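Local coordinates for protein peptide methionine sulfoxide reductase MSRA (Corynebacterium diphtheriae, PDB 4D7L) that reduces the S form of methionine sulfoxide in proteins back to methionine, probably serving to repair oxidative damage, with cysteine thiol-disulfide exchange to reset the enzyme, at residues 56-61 with 205-210; 66-71 with 133-138; 99-104 with 111-116; 126-131 with 170-175; 179-184 with 190-195. One frame throughout, in Å; residues are numbered along the deposited sequence.

Contact 1 of 5, residues 56-61 with 205-210; sequences TLRGQP and GEYYMA. With PGE (triethylene glycol), chain G.
Arg58 CG lies between the backbone N and the carbonyl carbon (chi1 80°), and a bend at chi3 (51°) brings the guanidinium across to Met209, whose own CG lies beside the backbone N and whose terminal methyl is turned back at chi3. The two side chains approach from opposite directions: Arg58 NH2 stands 3.3 Å from Met209 SD and 3.6 Å from Met209 CG. The sulfur sits at the edge of the guanidinium, in its plane, and takes a weak N-H...S hydrogen bond that is fairly straight (163°). Tyr207 offers its ring edge to the same nitrogen more loosely, with CE2 4.3 Å from Arg58 NH2. The stronger partner of the arginine is Glu118, which forms a salt bridge through NE, so the salt bridge is the main hold on the guanidinium and the sulfur adds a weak one. Beyond the arginine, the backbone N of Gln60 donates to O2 of a triethylene glycol, probably from the crystallisation liquor, 3.2 Å away. The contact is a small one at the surface, joining the loop before strand 64-69 to strand 208-209, an outermost strand of the mixed sheet. Tyr207 lies on Ile116 and Glu118 of strand 114-121 and bonds by its hydroxyl to Ser90, while Arg58 leans on Tyr88 and Met209 on Ser90 of strand 86-94.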
# COMPACT_ATOMS: atom_id res chain seq x y z
N THR A 56 2.22 10.75 -15.44
CA THR A 56 3.27 9.78 -15.76
C THR A 56 2.77 8.33 -15.85
O THR A 56 1.64 8.03 -15.44
CB THR A 56 4.40 9.85 -14.71
OG1 THR A 56 3.82 9.76 -13.40
CG2 THR A 56 5.15 11.19 -14.84
N LEU A 57 3.62 7.44 -16.37
CA LEU A 57 3.42 5.99 -16.21
C LEU A 57 4.65 5.40 -15.56
O LEU A 57 5.64 6.09 -15.46
CB LEU A 57 3.17 5.31 -17.55
CG LEU A 57 1.82 5.58 -18.20
CD1 LEU A 57 1.85 5.13 -19.66
CD2 LEU A 57 0.71 4.90 -17.41
N ARG A 58 4.63 4.13 -15.14
CA ARG A 58 5.82 3.59 -14.45
C ARG A 58 6.95 3.38 -15.46
O ARG A 58 6.73 3.44 -16.67
CB ARG A 58 5.50 2.27 -13.73
CG ARG A 58 5.46 1.03 -14.64
CD ARG A 58 5.24 -0.25 -13.83
NE ARG A 58 4.09 -0.14 -12.93
CZ ARG A 58 2.85 -0.53 -13.24
NH1 ARG A 58 2.61 -1.08 -14.42
NH2 ARG A 58 1.87 -0.38 -12.36
N GLY A 59 8.16 3.20 -14.96
CA GLY A 59 9.27 2.81 -15.82
C GLY A 59 10.21 3.89 -16.32
O GLY A 59 10.90 3.69 -17.32
N GLN A 60 10.32 4.99 -15.59
CA GLN A 60 11.22 6.06 -15.98
C GLN A 60 12.60 5.64 -15.54
O GLN A 60 12.77 5.18 -14.41
CB GLN A 60 10.88 7.41 -15.34
CG GLN A 60 12.01 8.45 -15.45
CD GLN A 60 11.85 9.66 -14.51
OE1 GLN A 60 10.76 10.25 -14.42
NE2 GLN A 60 12.91 10.01 -13.80
N PRO A 61 13.58 5.73 -16.46
CA PRO A 61 14.96 5.38 -16.16
C PRO A 61 15.44 6.16 -14.95
O PRO A 61 15.00 7.29 -14.77
CB PRO A 61 15.72 5.82 -17.41
CG PRO A 61 14.70 5.81 -18.48
CD PRO A 61 13.42 6.23 -17.83
N GLY A 205 4.31 -13.17 -5.42
CA GLY A 205 5.56 -12.68 -5.98
C GLY A 205 5.44 -11.45 -6.88
O GLY A 205 6.42 -11.03 -7.49
N GLU A 206 4.26 -10.83 -6.92
CA GLU A 206 3.97 -9.74 -7.87
C GLU A 206 3.02 -8.77 -7.26
O GLU A 206 2.31 -9.09 -6.31
CB GLU A 206 3.30 -10.25 -9.17
CG GLU A 206 4.06 -11.28 -9.95
CD GLU A 206 3.29 -11.73 -11.18
OE1 GLU A 206 2.53 -10.91 -11.74
OE2 GLU A 206 3.42 -12.90 -11.57
N TYR A 207 2.98 -7.58 -7.85
CA TYR A 207 1.99 -6.56 -7.52
C TYR A 207 0.95 -6.50 -8.63
O TYR A 207 1.31 -6.56 -9.81
CB TYR A 207 2.68 -5.21 -7.34
CG TYR A 207 1.80 -3.98 -7.37
CD1 TYR A 207 1.07 -3.61 -6.24
CD2 TYR A 207 1.77 -3.14 -8.49
CE1 TYR A 207 0.28 -2.45 -6.23
CE2 TYR A 207 0.97 -1.96 -8.50
CZ TYR A 207 0.26 -1.64 -7.36
OH TYR A 207 -0.51 -0.49 -7.34
N TYR A 208 -0.32 -6.36 -8.26
CA TYR A 208 -1.41 -6.34 -9.23
C TYR A 208 -2.17 -5.03 -9.13
O TYR A 208 -2.65 -4.69 -8.06
CB TYR A 208 -2.39 -7.51 -8.97
CG TYR A 208 -1.72 -8.85 -9.00
CD1 TYR A 208 -1.33 -9.42 -10.22
CD2 TYR A 208 -1.46 -9.56 -7.82
CE1 TYR A 208 -0.71 -10.67 -10.28
CE2 TYR A 208 -0.83 -10.81 -7.87
CZ TYR A 208 -0.46 -11.36 -9.09
OH TYR A 208 0.14 -12.60 -9.13
N MET A 209 -2.26 -4.30 -10.23
CA MET A 209 -2.98 -3.03 -10.20
C MET A 209 -4.46 -3.22 -10.01
O MET A 209 -5.04 -4.11 -10.62
CB MET A 209 -2.75 -2.23 -11.49
CG MET A 209 -1.35 -1.75 -11.73
SD MET A 209 -1.33 -0.67 -13.20
CE MET A 209 -2.02 0.84 -12.57
N ALA A 210 -5.07 -2.34 -9.21
CA ALA A 210 -6.52 -2.29 -9.08
C ALA A 210 -7.15 -1.69 -10.35
O ALA A 210 -6.45 -1.09 -11.16
CB ALA A 210 -6.91 -1.47 -7.84
C1 PGE G . 7.96 8.88 -13.92
O1 PGE G . 8.53 9.70 -14.92
C2 PGE G . 7.74 7.56 -14.60
O2 PGE G . 8.10 6.41 -13.84

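Contact 2 of 5, residues 66-71 with 133-138; sequences IYIGIG and VKAMEA
The carbonyl oxygen of Ala135, which Ile70 meets with its CG2 methyl at 3.8 Å, is gripped by two donors: the backbone N of Ala138, 3.1 Å from Ala135 O, and ND1 of His139. The oxygen is thus satisfied by the following turn and an imidazole, and what the strand segment brings to it is a methyl group. Across the contact everything is apolar. Ala135 CB points into the angle between two isoleucines, with Ile68 CG2 at 3.8 Å and Ile70 CG2 at 4.1 Å, so one small methyl is touched by two branch methyls. In Ile70 the CG1 branch lies between the backbone N and the carbonyl carbon (chi1 57°); the chain then runs on nearly straight, and CD1 ends 4.1 Å from Ala138 CB. The small alanines let the backbones come near, with Ile70 CA and Ala135 CA 6.9 Å apart. Just after Ile70 the chain enters the Gly-Cys-Tyr-Trp-Gly sequence of the MsrA family, and the Ile70 side chain lies about 8 Å from that of Cys72, the predicted active-site cysteine. Strand 64-69, an inner strand of the mixed sheet, is paired with strands 114-121 and 158-161; helix 128-137 packs on one of its faces, and helix 73-81 completes the layer, with Phe80 against Ile68 and Ala135, Ala76 against Ile70 and Leu79 against Ala138.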
# COMPACT_ATOMS: atom_id res chain seq x y z
N ILE A 66 9.10 1.50 -4.33
CA ILE A 66 8.77 0.86 -3.05
C ILE A 66 7.25 0.66 -2.98
O ILE A 66 6.47 1.46 -3.51
CB ILE A 66 9.30 1.69 -1.85
CG1 ILE A 66 9.13 0.93 -0.52
CG2 ILE A 66 8.69 3.12 -1.82
CD1 ILE A 66 9.67 1.74 0.70
N TYR A 67 6.83 -0.44 -2.35
CA TYR A 67 5.42 -0.78 -2.24
C TYR A 67 4.97 -0.62 -0.79
O TYR A 67 5.54 -1.23 0.11
CB TYR A 67 5.17 -2.22 -2.71
CG TYR A 67 5.52 -2.43 -4.16
CD1 TYR A 67 6.81 -2.79 -4.52
CD2 TYR A 67 4.58 -2.22 -5.16
CE1 TYR A 67 7.16 -2.96 -5.86
CE2 TYR A 67 4.92 -2.39 -6.51
CZ TYR A 67 6.21 -2.77 -6.84
OH TYR A 67 6.57 -2.94 -8.15
N ILE A 68 3.95 0.20 -0.58
CA ILE A 68 3.58 0.61 0.77
C ILE A 68 2.16 0.24 1.11
O ILE A 68 1.23 0.58 0.35
CB ILE A 68 3.74 2.14 0.93
CG1 ILE A 68 5.19 2.55 0.65
CG2 ILE A 68 3.29 2.60 2.33
CD1 ILE A 68 6.16 1.95 1.62
N GLY A 69 1.97 -0.42 2.25
CA GLY A 69 0.63 -0.69 2.73
C GLY A 69 0.39 -0.03 4.07
O GLY A 69 1.04 -0.37 5.07
N ILE A 70 -0.53 0.93 4.12
CA ILE A 70 -0.80 1.60 5.40
C ILE A 70 -2.29 1.74 5.63
O ILE A 70 -2.72 2.62 6.37
CB ILE A 70 -0.13 3.00 5.47
CG1 ILE A 70 -0.60 3.87 4.30
CG2 ILE A 70 1.38 2.88 5.43
CD1 ILE A 70 -0.20 5.36 4.42
N GLY A 71 -3.08 0.87 5.01
CA GLY A 71 -4.52 0.94 5.15
C GLY A 71 -5.19 1.38 3.86
O GLY A 71 -4.66 1.12 2.78
N VAL A 133 10.01 6.26 6.45
CA VAL A 133 9.66 7.09 7.60
C VAL A 133 8.29 7.75 7.38
O VAL A 133 7.44 7.78 8.28
CB VAL A 133 10.73 8.17 7.88
CG1 VAL A 133 10.21 9.24 8.84
CG2 VAL A 133 12.01 7.53 8.41
N LYS A 134 8.07 8.24 6.16
CA LYS A 134 6.80 8.88 5.86
C LYS A 134 5.63 7.91 6.03
O LYS A 134 4.61 8.25 6.61
CB LYS A 134 6.78 9.44 4.44
CG LYS A 134 5.59 10.36 4.20
CD LYS A 134 5.63 10.95 2.82
CE LYS A 134 5.86 12.44 2.87
NZ LYS A 134 4.59 13.19 3.02
N ALA A 135 5.80 6.69 5.54
CA ALA A 135 4.79 5.65 5.74
C ALA A 135 4.54 5.36 7.22
O ALA A 135 3.39 5.28 7.67
CB ALA A 135 5.18 4.39 5.04
N MET A 136 5.63 5.18 7.98
CA MET A 136 5.52 4.88 9.42
C MET A 136 4.75 5.98 10.16
O MET A 136 3.93 5.70 11.03
CB MET A 136 6.91 4.70 10.05
CG MET A 136 7.48 3.30 9.86
SD MET A 136 6.52 2.01 10.70
CE MET A 136 7.07 2.16 12.39
N GLU A 137 5.03 7.23 9.81
CA GLU A 137 4.43 8.36 10.52
C GLU A 137 3.00 8.65 10.05
O GLU A 137 2.29 9.47 10.63
CB GLU A 137 5.32 9.60 10.39
CG GLU A 137 6.69 9.40 11.05
CD GLU A 137 7.56 10.65 11.05
OE1 GLU A 137 7.29 11.57 10.26
OE2 GLU A 137 8.53 10.70 11.84
N ALA A 138 2.59 7.97 8.98
CA ALA A 138 1.25 8.18 8.43
C ALA A 138 0.19 7.17 8.88
O ALA A 138 -0.96 7.28 8.47
CB ALA A 138 1.31 8.18 6.91

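Contact 3 of 5, residues 99-104 with 111-116; sequences PNPTYR and TNHTEI. With CAC (cacodylate ion), chain D.
Tyr103 and Glu115 cross obliquely, ring and carboxylate planes 49° apart, and converge on one oxygen of a bound cacodylate. The tyrosine offers its edge: CE1 is 3.8 Å from Glu115 OE2, and its hydroxyl donates to cacodylate O1 across 2.6 Å, the oxygen lying in the ring plane. Glu115 OE2 comes equally near, 2.6 Å from cacodylate O1, and Tyr155 OH also bonds the ion. The side chain of Cys72, the predicted active-site cysteine, is about 5 Å from that of Glu115, so the ion, probably from the crystallisation liquor, plausibly occupies the place where relatives bind the substrate sulfoxide. Tyr73 N holds the other carboxylate oxygen. Farther from the ion, Pro101 stands at about a right angle to His113, its CG 3.7 Å from His113 CD2, and its CB touches Thr111 CG2. An ST turn, His113 N to Thr111 OG1 (3.0 Å), shapes this bend, and His113 NE2 is bonded to Thr98 O. The contact joins the start of helix 103-107 to strand 114-121, with Phe93 of strand 86-94 and Tyr208 of strand 208-209 alongside.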
# COMPACT_ATOMS: atom_id res chain seq x y z
N PRO A 99 -3.76 -14.57 -8.03
CA PRO A 99 -3.25 -13.77 -9.16
C PRO A 99 -4.33 -12.85 -9.77
O PRO A 99 -5.48 -13.28 -9.93
CB PRO A 99 -2.79 -14.82 -10.18
CG PRO A 99 -3.66 -15.99 -9.89
CD PRO A 99 -3.88 -16.00 -8.39
N ASN A 100 -3.94 -11.62 -10.11
CA ASN A 100 -4.84 -10.64 -10.70
C ASN A 100 -6.24 -10.58 -10.10
O ASN A 100 -7.23 -10.78 -10.81
CB ASN A 100 -4.96 -10.91 -12.20
CG ASN A 100 -3.62 -10.86 -12.88
OD1 ASN A 100 -2.99 -9.79 -12.94
ND2 ASN A 100 -3.16 -12.00 -13.40
N PRO A 101 -6.33 -10.30 -8.79
CA PRO A 101 -7.64 -10.20 -8.15
C PRO A 101 -8.38 -8.92 -8.56
O PRO A 101 -7.73 -7.92 -8.82
CB PRO A 101 -7.29 -10.16 -6.66
CG PRO A 101 -5.95 -9.42 -6.62
CD PRO A 101 -5.22 -9.97 -7.86
N THR A 102 -9.70 -8.98 -8.65
CA THR A 102 -10.50 -7.77 -8.71
C THR A 102 -10.57 -7.16 -7.32
O THR A 102 -10.30 -7.83 -6.33
CB THR A 102 -11.93 -8.03 -9.18
OG1 THR A 102 -12.58 -8.87 -8.21
CG2 THR A 102 -11.93 -8.74 -10.54
N TYR A 103 -10.96 -5.89 -7.24
CA TYR A 103 -11.15 -5.25 -5.96
C TYR A 103 -12.19 -6.00 -5.13
O TYR A 103 -12.01 -6.26 -3.92
CB TYR A 103 -11.59 -3.80 -6.17
CG TYR A 103 -11.87 -3.05 -4.89
CD1 TYR A 103 -10.85 -2.76 -3.99
CD2 TYR A 103 -13.16 -2.58 -4.62
CE1 TYR A 103 -11.11 -2.02 -2.82
CE2 TYR A 103 -13.42 -1.86 -3.46
CZ TYR A 103 -12.39 -1.59 -2.57
OH TYR A 103 -12.64 -0.87 -1.42
N ARG A 104 -13.28 -6.38 -5.77
CA ARG A 104 -14.34 -7.07 -5.04
C ARG A 104 -13.78 -8.36 -4.46
O ARG A 104 -14.04 -8.68 -3.31
CB ARG A 104 -15.54 -7.34 -5.95
CG ARG A 104 -16.65 -8.15 -5.28
CD ARG A 104 -17.83 -8.37 -6.24
NE ARG A 104 -18.43 -7.10 -6.66
CZ ARG A 104 -19.35 -6.45 -5.96
NH1 ARG A 104 -19.79 -6.94 -4.81
NH2 ARG A 104 -19.84 -5.30 -6.42
N THR A 111 -8.03 -13.45 -0.64
CA THR A 111 -6.86 -13.41 -1.51
C THR A 111 -5.56 -13.31 -0.73
O THR A 111 -4.50 -13.52 -1.30
CB THR A 111 -6.87 -12.20 -2.47
OG1 THR A 111 -6.61 -11.00 -1.73
CG2 THR A 111 -8.22 -12.07 -3.25
N ASN A 112 -5.67 -12.95 0.55
CA ASN A 112 -4.55 -12.63 1.45
C ASN A 112 -3.74 -11.39 1.07
O ASN A 112 -2.79 -11.05 1.77
CB ASN A 112 -3.60 -13.84 1.58
CG ASN A 112 -4.23 -14.98 2.36
OD1 ASN A 112 -5.24 -14.78 3.05
ND2 ASN A 112 -3.63 -16.18 2.28
N HIS A 113 -4.13 -10.69 0.01
CA HIS A 113 -3.40 -9.47 -0.34
C HIS A 113 -3.67 -8.30 0.60
O HIS A 113 -4.69 -8.24 1.30
CB HIS A 113 -3.75 -8.99 -1.76
CG HIS A 113 -3.22 -9.87 -2.84
ND1 HIS A 113 -1.87 -10.03 -3.08
CD2 HIS A 113 -3.86 -10.63 -3.77
CE1 HIS A 113 -1.71 -10.85 -4.11
NE2 HIS A 113 -2.90 -11.22 -4.55
N THR A 114 -2.75 -7.35 0.66
CA THR A 114 -3.07 -6.12 1.37
C THR A 114 -3.12 -4.98 0.35
O THR A 114 -2.55 -5.08 -0.75
CB THR A 114 -2.07 -5.81 2.50
OG1 THR A 114 -2.64 -4.84 3.39
CG2 THR A 114 -0.73 -5.29 1.95
N GLU A 115 -3.82 -3.92 0.71
CA GLU A 115 -3.98 -2.76 -0.16
C GLU A 115 -2.66 -2.00 -0.19
O GLU A 115 -2.17 -1.55 0.85
CB GLU A 115 -5.12 -1.86 0.32
CG GLU A 115 -6.49 -2.52 0.10
CD GLU A 115 -7.67 -1.57 0.31
OE1 GLU A 115 -7.45 -0.36 0.58
OE2 GLU A 115 -8.82 -2.06 0.22
N ILE A 116 -2.12 -1.86 -1.39
CA ILE A 116 -0.76 -1.36 -1.61
C ILE A 116 -0.74 -0.16 -2.52
O ILE A 116 -1.47 -0.11 -3.52
CB ILE A 116 0.12 -2.47 -2.23
CG1 ILE A 116 0.37 -3.58 -1.20
CG2 ILE A 116 1.46 -1.90 -2.80
CD1 ILE A 116 1.27 -3.13 -0.02
AS CAC D . -11.00 1.07 0.60
O1 CAC D . -10.97 -0.67 0.57
O2 CAC D . -10.46 1.64 2.15
C1 CAC D . -12.83 1.70 0.28
C2 CAC D . -9.82 1.77 -0.81

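Contact 4 of 5, residues 126-131 with 170-175; sequences VTFDEL and AQRARE
Helix 128-137 packs its first turn on helix 166-186, Phe128 and Asp129 meeting Arg172 and Ala173. That first turn begins with a capping box: Glu130 N donates to Thr127 OG1 (3.0 Å), and Thr127 N returns a bond to Glu130 OE1. The apolar half of the contact is Phe128, whose CG, placed opposite the backbone N (chi1 -179°), carries the ring to the second helix; CZ lies 4.0 Å from Ala173 CB, and the ring edge faces Ala173 N. Beneath, the ring reaches Ile66, Tyr121 and Thr161 of the sheet, while the polar half lies toward solvent. There Arg172, extended from CG to NE, comes at about a right angle to Asp129 and takes its carboxylate side-on, the two groups nearly coplanar, their planes 7° apart. Such a two-pronged salt bridge fixes the rotation of both flat groups. Each carboxylate oxygen uses its syn lone pair: Arg172 NE is 2.7 Å from Asp129 OD1, and Arg172 NH2 is 2.8 Å from Asp129 OD2.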
# COMPACT_ATOMS: atom_id res chain seq x y z
N VAL A 126 14.20 12.18 -3.24
CA VAL A 126 13.67 11.63 -2.00
C VAL A 126 14.27 10.24 -1.84
O VAL A 126 14.44 9.53 -2.82
CB VAL A 126 12.10 11.56 -2.00
CG1 VAL A 126 11.57 10.56 -3.06
CG2 VAL A 126 11.58 11.15 -0.63
N THR A 127 14.62 9.84 -0.61
CA THR A 127 15.29 8.56 -0.44
C THR A 127 14.34 7.44 0.00
O THR A 127 13.25 7.69 0.52
CB THR A 127 16.44 8.63 0.58
OG1 THR A 127 15.90 8.83 1.89
CG2 THR A 127 17.41 9.77 0.24
N PHE A 128 14.78 6.20 -0.21
CA PHE A 128 14.10 5.03 0.35
C PHE A 128 13.79 5.21 1.84
O PHE A 128 12.66 5.00 2.29
CB PHE A 128 14.98 3.80 0.16
CG PHE A 128 14.37 2.54 0.68
CD1 PHE A 128 13.54 1.77 -0.12
CD2 PHE A 128 14.66 2.08 1.97
CE1 PHE A 128 12.97 0.59 0.35
CE2 PHE A 128 14.11 0.89 2.46
CZ PHE A 128 13.25 0.15 1.65
N ASP A 129 14.81 5.64 2.59
CA ASP A 129 14.70 5.85 4.03
C ASP A 129 13.58 6.86 4.35
O ASP A 129 12.78 6.63 5.24
CB ASP A 129 16.03 6.37 4.60
CG ASP A 129 17.17 5.37 4.50
OD1 ASP A 129 16.94 4.19 4.13
OD2 ASP A 129 18.32 5.78 4.72
N GLU A 130 13.56 7.97 3.61
CA GLU A 130 12.55 9.01 3.85
C GLU A 130 11.13 8.51 3.58
O GLU A 130 10.19 8.88 4.28
CB GLU A 130 12.84 10.23 2.97
CG GLU A 130 14.08 10.99 3.45
CD GLU A 130 14.42 12.21 2.60
OE1 GLU A 130 14.36 12.14 1.36
OE2 GLU A 130 14.78 13.24 3.20
N LEU A 131 10.98 7.67 2.56
CA LEU A 131 9.65 7.15 2.23
C LEU A 131 9.19 6.14 3.28
O LEU A 131 8.00 6.08 3.61
CB LEU A 131 9.65 6.53 0.82
CG LEU A 131 9.83 7.56 -0.32
CD1 LEU A 131 9.99 6.85 -1.64
CD2 LEU A 131 8.60 8.48 -0.38
N ALA A 170 15.00 -4.35 2.05
CA ALA A 170 14.10 -4.90 3.08
C ALA A 170 14.79 -4.85 4.45
O ALA A 170 14.20 -4.45 5.46
CB ALA A 170 13.70 -6.32 2.74
N GLN A 171 16.06 -5.22 4.49
CA GLN A 171 16.79 -5.17 5.75
C GLN A 171 16.86 -3.73 6.26
O GLN A 171 16.73 -3.44 7.45
CB GLN A 171 18.19 -5.76 5.58
CG GLN A 171 18.93 -5.91 6.90
CD GLN A 171 18.07 -6.58 7.98
OE1 GLN A 171 17.31 -7.53 7.71
NE2 GLN A 171 18.20 -6.10 9.21
N ARG A 172 17.05 -2.81 5.33
CA ARG A 172 17.11 -1.41 5.68
C ARG A 172 15.76 -0.91 6.26
O ARG A 172 15.72 -0.17 7.24
CB ARG A 172 17.54 -0.65 4.43
CG ARG A 172 17.75 0.77 4.59
CD ARG A 172 18.63 1.26 3.44
NE ARG A 172 19.09 2.59 3.76
CZ ARG A 172 20.33 2.90 4.12
NH1 ARG A 172 21.28 1.97 4.15
NH2 ARG A 172 20.61 4.16 4.43
N ALA A 173 14.65 -1.33 5.66
CA ALA A 173 13.34 -0.96 6.18
C ALA A 173 13.13 -1.54 7.58
O ALA A 173 12.61 -0.86 8.49
CB ALA A 173 12.24 -1.42 5.22
N ARG A 174 13.55 -2.78 7.78
CA ARG A 174 13.44 -3.38 9.10
C ARG A 174 14.20 -2.56 10.15
O ARG A 174 13.72 -2.41 11.28
CB ARG A 174 13.95 -4.82 9.10
CG ARG A 174 13.05 -5.76 8.26
CD ARG A 174 13.56 -7.21 8.27
NE ARG A 174 12.84 -7.97 7.24
CZ ARG A 174 13.42 -8.49 6.17
NH1 ARG A 174 14.73 -8.35 6.01
NH2 ARG A 174 12.69 -9.14 5.26
N GLU A 175 15.39 -2.06 9.80
CA GLU A 175 16.15 -1.24 10.75
C GLU A 175 15.42 0.05 11.09
O GLU A 175 15.48 0.53 12.22
CB GLU A 175 17.56 -0.88 10.26
CG GLU A 175 18.52 -2.03 10.37
CD GLU A 175 19.96 -1.65 10.01
OE1 GLU A 175 20.40 -0.51 10.32
OE2 GLU A 175 20.60 -2.49 9.36

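Contact 5 of 5, residues 179-184 with 190-195; sequences HYAPKL and GRITTE
The peptide group between Tyr180 and Ala181 has the CD1 methyl of Ile192 near it, 3.7 Å from Ala181 N. The aromatic ring of Tyr180 turns away from Ile192 and lies instead on Val133 and Met136 of helix 128-137. This is the connection from helix 166-186 to strand 195-198 of the mixed sheet: the chain leaves the helix, doubles back along it as a loop and enters the strand. Ile192 carries the contact. Its CG1 branch lies beside the backbone N (chi1 -68°) and runs out straight (chi2 169°), which pushes CD1 against the helix, 4.0 Å from Ala181 CB and 4.2 Å from Tyr180 CB. Leu184 meets it from the next turn, the two side chains at about a right angle, with Leu184 CD1 3.6 Å from Ile192 CG1. Pro141 and Thr142 also touch Leu184, so the leucine links the helix to a further loop. The helix is kinked here, for Pro182 has no amide hydrogen to give, and Lys183 N makes a weak bond to Tyr180 O in place of the regular one. No direct hydrogen bond joins helix and loop; a water spans them, donating to Ala181 O at 2.8 Å and to Gly190 O at 2.9 Å.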
# COMPACT_ATOMS: atom_id res chain seq x y z
N HIS A 179 13.57 0.88 14.78
CA HIS A 179 13.92 2.08 15.54
C HIS A 179 12.69 2.78 16.15
O HIS A 179 12.81 3.54 17.11
CB HIS A 179 14.67 3.05 14.62
CG HIS A 179 15.64 3.94 15.33
ND1 HIS A 179 16.79 3.46 15.93
CD2 HIS A 179 15.64 5.28 15.52
CE1 HIS A 179 17.45 4.47 16.47
NE2 HIS A 179 16.78 5.59 16.23
N TYR A 180 11.51 2.51 15.59
CA TYR A 180 10.26 3.03 16.16
C TYR A 180 9.70 2.16 17.29
O TYR A 180 8.82 2.60 18.03
CB TYR A 180 9.17 3.11 15.09
CG TYR A 180 9.28 4.30 14.21
CD1 TYR A 180 8.68 5.50 14.55
CD2 TYR A 180 9.99 4.22 13.02
CE1 TYR A 180 8.78 6.59 13.74
CE2 TYR A 180 10.10 5.31 12.18
CZ TYR A 180 9.49 6.49 12.54
OH TYR A 180 9.61 7.58 11.71
N ALA A 181 10.17 0.92 17.39
CA ALA A 181 9.58 -0.03 18.34
C ALA A 181 9.53 0.49 19.80
O ALA A 181 8.48 0.41 20.46
CB ALA A 181 10.33 -1.40 18.27
N PRO A 182 10.64 1.06 20.31
CA PRO A 182 10.55 1.52 21.70
C PRO A 182 9.56 2.66 21.90
O PRO A 182 8.95 2.78 22.96
CB PRO A 182 11.98 1.99 22.01
CG PRO A 182 12.83 1.24 21.04
CD PRO A 182 12.02 1.17 19.80
N LYS A 183 9.42 3.51 20.89
CA LYS A 183 8.54 4.65 20.98
C LYS A 183 7.08 4.19 21.03
O LYS A 183 6.27 4.70 21.78
CB LYS A 183 8.76 5.56 19.78
CG LYS A 183 10.11 6.28 19.77
CD LYS A 183 10.32 6.99 18.43
CE LYS A 183 11.46 8.01 18.48
NZ LYS A 183 11.63 8.73 17.19
N LEU A 184 6.76 3.21 20.19
CA LEU A 184 5.41 2.66 20.12
C LEU A 184 5.08 1.85 21.36
O LEU A 184 3.94 1.85 21.83
CB LEU A 184 5.27 1.82 18.87
CG LEU A 184 5.35 2.69 17.61
CD1 LEU A 184 5.55 1.83 16.41
CD2 LEU A 184 4.09 3.50 17.46
N GLY A 190 2.18 -1.89 22.23
CA GLY A 190 2.72 -3.22 21.96
C GLY A 190 3.57 -3.27 20.67
O GLY A 190 4.14 -2.26 20.26
N ARG A 191 3.63 -4.45 20.05
CA ARG A 191 4.57 -4.74 18.95
C ARG A 191 4.21 -4.15 17.60
O ARG A 191 3.04 -3.97 17.30
CB ARG A 191 4.71 -6.26 18.77
CG ARG A 191 5.43 -6.99 19.90
CD ARG A 191 5.25 -8.52 19.78
NE ARG A 191 3.85 -8.92 19.95
CZ ARG A 191 3.44 -10.13 20.33
NH1 ARG A 191 4.31 -11.09 20.60
NH2 ARG A 191 2.14 -10.37 20.46
N ILE A 192 5.22 -3.85 16.78
CA ILE A 192 4.99 -3.43 15.41
C ILE A 192 4.55 -4.64 14.58
O ILE A 192 5.17 -5.69 14.68
CB ILE A 192 6.26 -2.83 14.78
CG1 ILE A 192 6.59 -1.49 15.45
CG2 ILE A 192 6.05 -2.61 13.28
CD1 ILE A 192 7.96 -0.94 15.10
N THR A 193 3.50 -4.50 13.78
CA THR A 193 2.99 -5.64 13.01
C THR A 193 3.31 -5.54 11.50
O THR A 193 2.95 -6.44 10.73
CB THR A 193 1.46 -5.77 13.18
OG1 THR A 193 0.83 -4.57 12.73
CG2 THR A 193 1.11 -6.00 14.65
N THR A 194 3.95 -4.46 11.09
CA THR A 194 4.35 -4.27 9.67
C THR A 194 5.07 -5.49 9.09
O THR A 194 6.01 -5.99 9.67
CB THR A 194 5.29 -3.04 9.52
OG1 THR A 194 4.70 -1.91 10.17
CG2 THR A 194 5.58 -2.71 8.03
N GLU A 195 4.60 -5.95 7.95
CA GLU A 195 5.19 -7.07 7.20
C GLU A 195 6.22 -6.52 6.20
O GLU A 195 5.87 -5.67 5.38
CB GLU A 195 4.02 -7.78 6.52
CG GLU A 195 4.23 -8.94 5.64
CD GLU A 195 2.87 -9.43 5.19
OE1 GLU A 195 2.04 -9.77 6.08
OE2 GLU A 195 2.59 -9.38 3.98
O HOH W 1 6.88 -1.73 19.68

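Overall arrangement
Contacts 1, 2 and 3 all reach the mixed sheet, and contact 3 is the buried one, near the predicted active-site cysteine with a polar pocket lined by tyrosine and glutamate. Contact 2, partly buried, is purely apolar across its strand and helix. It shares helix 128-137 with contact 4, where Ile66 meets Phe128; contact 4 adds a salt bridge on its more exposed side and shares helix 166-186 with contact 5. Contacts 1 and 5 lie at the surface on opposite sides of the chain's centre, their centres about 29 Å apart: one relies on a weak bond to sulfur, the other on aliphatic packing and a bridging water. Tyr207 and Tyr208 join contact 1 to contact 3.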